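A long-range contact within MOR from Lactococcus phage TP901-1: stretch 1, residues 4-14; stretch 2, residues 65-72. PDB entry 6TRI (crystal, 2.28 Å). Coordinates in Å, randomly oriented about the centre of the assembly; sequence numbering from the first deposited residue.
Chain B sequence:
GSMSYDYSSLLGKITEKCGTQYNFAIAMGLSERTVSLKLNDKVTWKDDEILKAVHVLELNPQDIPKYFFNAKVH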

ATOM      1  N   SER B   4      -7.089  10.282  -4.921  1.00 75.51           N
ATOM      2  CA  SER B   4      -7.090  10.584  -3.495  1.00 80.42           C
ATOM      3  C   SER B   4      -7.530   9.377  -2.676  1.00 72.66           C
ATOM      4  O   SER B   4      -8.068   8.413  -3.219  1.00 80.48           O
ATOM      5  N   TYR B   5      -7.303   9.436  -1.369  1.00 62.79           N
ATOM      6  CA  TYR B   5      -7.728   8.364  -0.478  1.00 63.17           C
ATOM      7  C   TYR B   5      -8.619   8.888   0.645  1.00 67.77           C
ATOM      8  O   TYR B   5      -8.321   9.906   1.270  1.00 66.57           O
ATOM      9  N   ASP B   6      -9.713   8.178   0.888  1.00 71.27           N
ATOM     10  CA  ASP B   6     -10.642   8.515   1.958  1.00 67.37           C
ATOM     11  C   ASP B   6     -10.186   7.862   3.261  1.00 62.28           C
ATOM     12  O   ASP B   6     -10.318   6.649   3.432  1.00 64.15           O
ATOM     13  N   TYR B   7      -9.648   8.663   4.176  1.00 46.20           N
ATOM     14  CA  TYR B   7      -9.119   8.130   5.429  1.00 46.73           C
ATOM     15  C   TYR B   7     -10.092   8.255   6.598  1.00 50.74           C
ATOM     16  O   TYR B   7      -9.663   8.280   7.750  1.00 52.75           O
ATOM     17  N   SER B   8     -11.387   8.330   6.307  1.00 48.69           N
ATOM     18  CA  SER B   8     -12.395   8.467   7.356  1.00 54.11           C
ATOM     19  C   SER B   8     -12.268   7.372   8.408  1.00 56.84           C
ATOM     20  O   SER B   8     -12.092   7.661   9.590  1.00 55.52           O
ATOM     21  N   SER B   9     -12.348   6.118   7.967  1.00 57.09           N
ATOM     22  CA  SER B   9     -12.250   4.973   8.870  1.00 52.10           C
ATOM     23  C   SER B   9     -10.949   4.988   9.668  1.00 52.64           C
ATOM     24  O   SER B   9     -10.943   4.703  10.867  1.00 52.40           O
ATOM     25  N   LEU B  10      -9.850   5.324   8.996  1.00 39.80           N
ATOM     26  CA  LEU B  10      -8.538   5.362   9.633  1.00 42.18           C
ATOM     27  C   LEU B  10      -8.497   6.395  10.754  1.00 46.23           C
ATOM     28  O   LEU B  10      -7.959   6.133  11.829  1.00 53.25           O
ATOM     29  N   LEU B  11      -9.076   7.565  10.501  1.00 50.38           N
ATOM     30  CA  LEU B  11      -9.104   8.635  11.493  1.00 48.71           C
ATOM     31  C   LEU B  11      -9.916   8.227  12.713  1.00 51.47           C
ATOM     32  O   LEU B  11      -9.669   8.702  13.820  1.00 63.77           O
ATOM     33  N   GLY B  12     -10.886   7.342  12.506  1.00 53.17           N
ATOM     34  CA  GLY B  12     -11.695   6.841  13.599  1.00 56.62           C
ATOM     35  C   GLY B  12     -10.872   6.017  14.570  1.00 63.48           C
ATOM     36  O   GLY B  12     -10.937   6.225  15.783  1.00 62.32           O
ATOM     37  N   LYS B  13     -10.093   5.081  14.033  1.00 52.96           N
ATOM     38  CA  LYS B  13      -9.269   4.199  14.854  1.00 56.75           C
ATOM     39  C   LYS B  13      -8.200   4.984  15.603  1.00 47.22           C
ATOM     40  O   LYS B  13      -7.857   4.655  16.737  1.00 56.47           O
ATOM     41  N   ILE B  14      -7.681   6.022  14.958  1.00 45.99           N
ATOM     42  CA  ILE B  14      -6.631   6.844  15.546  1.00 46.97           C
ATOM     43  C   ILE B  14      -7.137   7.592  16.774  1.00 44.20           C
ATOM     44  O   ILE B  14      -6.447   7.671  17.793  1.00 53.30           O
ATOM     45  N   PRO B  65      -7.461  -2.564   2.773  1.00 37.74           N
ATOM     46  CA  PRO B  65      -7.947  -1.823   1.599  1.00 52.27           C
ATOM     47  C   PRO B  65      -8.971  -0.732   1.929  1.00 55.12           C
ATOM     48  O   PRO B  65      -9.077   0.250   1.195  1.00 55.65           O
ATOM     49  N   LYS B  66      -9.704  -0.900   3.024  1.00 50.01           N
ATOM     50  CA  LYS B  66     -10.730   0.064   3.395  1.00 54.55           C
ATOM     51  C   LYS B  66     -10.151   1.221   4.204  1.00 47.21           C
ATOM     52  O   LYS B  66     -10.772   2.279   4.324  1.00 55.59           O
ATOM     53  N   TYR B  67      -8.959   1.021   4.750  1.00 36.85           N
ATOM     54  CA  TYR B  67      -8.334   2.037   5.590  1.00 42.88           C
ATOM     55  C   TYR B  67      -7.365   2.934   4.821  1.00 43.41           C
ATOM     56  O   TYR B  67      -7.292   4.135   5.080  1.00 50.11           O
ATOM     57  N   PHE B  68      -6.628   2.357   3.877  1.00 33.36           N
ATOM     58  CA  PHE B  68      -5.563   3.091   3.200  1.00 37.80           C
ATOM     59  C   PHE B  68      -5.752   3.189   1.688  1.00 37.96           C
ATOM     60  O   PHE B  68      -5.068   3.967   1.026  1.00 43.05           O
ATOM     61  N   PHE B  69      -6.676   2.409   1.140  1.00 41.51           N
ATOM     62  CA  PHE B  69      -6.819   2.350  -0.312  1.00 41.99           C
ATOM     63  C   PHE B  69      -8.251   2.595  -0.777  1.00 45.70           C
ATOM     64  O   PHE B  69      -8.693   2.032  -1.776  1.00 48.57           O
ATOM     65  N   ASN B  70      -8.962   3.450  -0.051  1.00 50.23           N
ATOM     66  CA  ASN B  70     -10.324   3.813  -0.412  1.00 64.77           C
ATOM     67  C   ASN B  70     -10.344   5.130  -1.182  1.00 67.22           C
ATOM     68  O   ASN B  70     -10.221   6.204  -0.593  1.00 66.63           O
ATOM     69  N   ALA B  71     -10.486   5.040  -2.499  1.00 66.69           N
ATOM     70  CA  ALA B  71     -10.515   6.223  -3.352  1.00 71.83           C
ATOM     71  C   ALA B  71     -11.764   7.067  -3.099  1.00 81.40           C
ATOM     72  O   ALA B  71     -12.850   6.535  -2.866  1.00 80.91           O
ATOM     73  N   LYS B  72     -11.599   8.386  -3.147  1.00 88.73           N
ATOM     74  CA  LYS B  72     -12.712   9.304  -2.932  1.00 87.85           C
ATOM     75  C   LYS B  72     -13.329   9.741  -4.257  1.00 87.80           C
ATOM     76  O   LYS B  72     -14.544   9.670  -4.441  1.00 92.03           O
TER

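The firmest polar link between the two stretches is a backbone one: D6 N donates to N70 O at 2.5 Å, with an N-H...acceptor angle of 178°, so the hydrogen bond is short and essentially linear. The same carbonyl also receives a CA-H...O contact from Y5, with Y5 CA 3.3 Å from N70 O. One residue further out, A71 CA lies 3.3 Å from S4 O with an angle at H of 161°. Together these contacts hold the extended segments side by side, Y5 CA coming within 4.5 Å of A71 CA.

Three waters, 1 to 3, fill the gap between this close approach and a second one, where L10 CA lies 5.2 Å from Y67 CA, and D6 O is their common anchor. Water 3 donates to D6 O at 3.1 Å and accepts from N70 N at 2.6 Å, which ties the two backbones together beside the direct bond. Water 2 accepts from L10 N at 2.8 Å and lies 3.0 Å from Y67 O and 3.2 Å from D6 O, a position that joins the first turn of the helix to the other stretch. Water 1 sits 3.0 Å from D6 O, and its bond from N70 ND2, at 3.4 Å, is weak.

The side chain of D6 points toward stretch 2 with chi1 at -163° (t). Its carboxylate is also held locally: OD2 of D6 accepts from S8 OG at 2.7 Å and from S8 N at 3.1 Å, just as the helix begins after Y7 at the N-cap. D6 CB approaches N70 ND2 at 3.6 Å, N70 itself being a t rotamer. On K72, which points toward stretch 1 with chi1 t, CD lies 3.5 Å from D6 OD1. The charged NZ of K72 is 4.1 Å from D6 OD1, beyond a salt bridge, so the aliphatic part of the lysine makes the closer approach. Water 4 donates to A71 O at 2.9 Å. S4, a p rotamer, adds a contact at the periphery, its OG 3.3 Å from K72 CB.

The packing centres on Y67, the residue with the largest covered area. Its CA-to-CB bond runs sideways, but with chi1 at -82° (m) the ring reaches the helix and meets it edge-on: Y67 CD1 is 3.4 Å from L10 N, and Y67 CE1 is 3.4 Å from S9 O. Side-chain contacts reinforce this, with S9 CB 3.6 Å from Y67 CE1 and L10 CB 4.0 Å from Y67 CD1. One turn on, K13, all m through chi3, brings CG to 3.4 Å from Y67 OH.

L10, with chi1 t and chi2 p, also serves the apolar interior: its CD2 lies 3.6 Å from F68 CE1. F68 starts away from stretch 1, yet its m rotamer returns the ring to this contact. The Y7 ring (m) behaves similarly, presenting its edge to Y67 O, 3.5 Å from Y7 CD1. Y5, also m, places CD1 3.3 Å from F68 O and 3.8 Å from F69 CA.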

ATOM      1  CB  SER B   4      -8.004  11.774  -3.198  1.00 98.58           C
ATOM      2  OG  SER B   4      -9.361  11.447  -3.446  1.00112.88           O
ATOM      3  CB  TYR B   5      -6.519   7.637   0.112  1.00 57.98           C
ATOM      4  CG  TYR B   5      -5.580   7.073  -0.928  1.00 59.31           C
ATOM      5  CD1 TYR B   5      -5.848   5.861  -1.553  1.00 64.03           C
ATOM      6  CD2 TYR B   5      -4.420   7.750  -1.283  1.00 57.87           C
ATOM      7  CE1 TYR B   5      -4.990   5.343  -2.506  1.00 67.15           C
ATOM      8  CE2 TYR B   5      -3.555   7.240  -2.233  1.00 55.06           C
ATOM      9  CZ  TYR B   5      -3.843   6.037  -2.841  1.00 60.17           C
ATOM     10  OH  TYR B   5      -2.981   5.530  -3.788  1.00 66.26           O
ATOM     11  CB  ASP B   6     -12.058   8.062   1.588  1.00 76.19           C
ATOM     12  CG  ASP B   6     -13.129   8.725   2.431  1.00 91.92           C
ATOM     13  OD1 ASP B   6     -14.134   9.190   1.851  1.00100.45           O
ATOM     14  OD2 ASP B   6     -12.974   8.774   3.669  1.00 95.25           O
ATOM     15  CB  TYR B   7      -7.811   8.831   5.805  1.00 51.22           C
ATOM     16  CG  TYR B   7      -6.698   8.679   4.795  1.00 52.15           C
ATOM     17  CD1 TYR B   7      -6.120   7.443   4.548  1.00 47.81           C
ATOM     18  CD2 TYR B   7      -6.210   9.781   4.106  1.00 49.51           C
ATOM     19  CE1 TYR B   7      -5.096   7.304   3.629  1.00 50.42           C
ATOM     20  CE2 TYR B   7      -5.187   9.652   3.188  1.00 55.29           C
ATOM     21  CZ  TYR B   7      -4.634   8.414   2.952  1.00 47.51           C
ATOM     22  OH  TYR B   7      -3.618   8.288   2.037  1.00 45.33           O
ATOM     23  CB  SER B   8     -13.805   8.449   6.764  1.00 57.08           C
ATOM     24  OG  SER B   8     -14.065   9.630   6.027  1.00 67.28           O
ATOM     25  CB  SER B   9     -12.364   3.663   8.087  1.00 51.49           C
ATOM     26  OG  SER B   9     -13.627   3.551   7.459  1.00 56.42           O
ATOM     27  CB  LEU B  10      -7.449   5.659   8.599  1.00 39.84           C
ATOM     28  CG  LEU B  10      -6.016   5.772   9.129  1.00 47.52           C
ATOM     29  CD1 LEU B  10      -5.605   4.510   9.865  1.00 37.54           C
ATOM     30  CD2 LEU B  10      -5.044   6.070   7.997  1.00 51.02           C
ATOM     31  CB  LEU B  11      -9.674   9.920  10.887  1.00 42.31           C
ATOM     32  CG  LEU B  11      -8.845  10.547   9.763  1.00 41.81           C
ATOM     33  CD1 LEU B  11      -9.567  11.736   9.150  1.00 57.82           C
ATOM     34  CD2 LEU B  11      -7.473  10.949  10.268  1.00 41.69           C
ATOM     35  CB  LYS B  13      -8.613   3.115  13.993  1.00 50.91           C
ATOM     36  CG  LYS B  13      -9.592   2.164  13.330  1.00 55.22           C
ATOM     37  CD  LYS B  13     -10.279   1.269  14.345  1.00 54.99           C
ATOM     38  CE  LYS B  13      -9.270   0.422  15.101  1.00 64.37           C
ATOM     39  NZ  LYS B  13      -9.934  -0.618  15.938  1.00 81.46           N
ATOM     40  CB  ILE B  14      -6.077   7.840  14.515  1.00 44.31           C
ATOM     41  CG1 ILE B  14      -5.285   7.082  13.448  1.00 35.25           C
ATOM     42  CG2 ILE B  14      -5.204   8.889  15.189  1.00 48.89           C
ATOM     43  CD1 ILE B  14      -4.796   7.946  12.315  1.00 39.94           C
ATOM     44  CB  PRO B  65      -8.590  -2.918   0.741  1.00 46.68           C
ATOM     45  CG  PRO B  65      -7.847  -4.146   1.101  1.00 43.04           C
ATOM     46  CD  PRO B  65      -7.569  -4.021   2.570  1.00 40.67           C
ATOM     47  CB  LYS B  66     -11.844  -0.621   4.185  1.00 70.31           C
ATOM     48  CG  LYS B  66     -13.239  -0.205   3.752  1.00 87.99           C
ATOM     49  CD  LYS B  66     -13.453  -0.483   2.270  1.00 94.17           C
ATOM     50  CE  LYS B  66     -14.555   0.389   1.690  1.00 90.82           C
ATOM     51  NZ  LYS B  66     -14.359   0.648   0.236  1.00 87.87           N
ATOM     52  CB  TYR B  67      -7.602   1.379   6.762  1.00 47.62           C
ATOM     53  CG  TYR B  67      -8.501   1.011   7.918  1.00 46.93           C
ATOM     54  CD1 TYR B  67      -9.067   1.992   8.718  1.00 43.76           C
ATOM     55  CD2 TYR B  67      -8.775  -0.317   8.220  1.00 61.81           C
ATOM     56  CE1 TYR B  67      -9.891   1.666   9.779  1.00 54.65           C
ATOM     57  CE2 TYR B  67      -9.597  -0.654   9.282  1.00 63.07           C
ATOM     58  CZ  TYR B  67     -10.152   0.344  10.058  1.00 57.63           C
ATOM     59  OH  TYR B  67     -10.970   0.022  11.117  1.00 70.69           O
ATOM     60  CB  PHE B  68      -4.208   2.441   3.495  1.00 41.79           C
ATOM     61  CG  PHE B  68      -3.867   2.380   4.957  1.00 44.95           C
ATOM     62  CD1 PHE B  68      -3.182   3.418   5.565  1.00 50.94           C
ATOM     63  CD2 PHE B  68      -4.225   1.283   5.721  1.00 48.51           C
ATOM     64  CE1 PHE B  68      -2.866   3.366   6.911  1.00 53.13           C
ATOM     65  CE2 PHE B  68      -3.913   1.225   7.067  1.00 50.23           C
ATOM     66  CZ  PHE B  68      -3.234   2.268   7.662  1.00 51.06           C
ATOM     67  CB  PHE B  69      -6.315   1.001  -0.825  1.00 49.07           C
ATOM     68  CG  PHE B  69      -4.897   0.705  -0.431  1.00 49.02           C
ATOM     69  CD1 PHE B  69      -3.841   1.147  -1.210  1.00 57.82           C
ATOM     70  CD2 PHE B  69      -4.619   0.001   0.729  1.00 42.46           C
ATOM     71  CE1 PHE B  69      -2.534   0.884  -0.847  1.00 57.85           C
ATOM     72  CE2 PHE B  69      -3.315  -0.264   1.100  1.00 50.24           C
ATOM     73  CZ  PHE B  69      -2.270   0.178   0.311  1.00 55.34           C
ATOM     74  CB  ASN B  70     -11.200   3.906   0.841  1.00 77.00           C
ATOM     75  CG  ASN B  70     -12.660   4.161   0.522  1.00 82.86           C
ATOM     76  OD1 ASN B  70     -13.129   3.864  -0.576  1.00 98.84           O
ATOM     77  ND2 ASN B  70     -13.387   4.716   1.486  1.00 71.49           N
ATOM     78  CB  ALA B  71     -10.436   5.820  -4.817  1.00 77.15           C
ATOM     79  CB  LYS B  72     -12.253  10.527  -2.133  1.00 84.23           C
ATOM     80  CG  LYS B  72     -13.351  11.548  -1.883  1.00 93.99           C
ATOM     81  CD  LYS B  72     -14.541  10.914  -1.180  1.00102.35           C
ATOM     82  CE  LYS B  72     -15.669  11.914  -0.985  1.00105.74           C
ATOM     83  NZ  LYS B  72     -16.875  11.285  -0.377  1.00102.91           N
TER
HETATM   84  O   HOH W   1     -12.541   5.111   4.748  1.00 62.79           O
HETATM   85  O   HOH W   2      -9.940   5.023   6.212  1.00 63.93           O
HETATM   86  O   HOH W   3      -8.384   4.666   2.142  1.00 65.43           O
HETATM   87  O   HOH W   4     -14.900   7.531  -1.045  1.00 65.60           O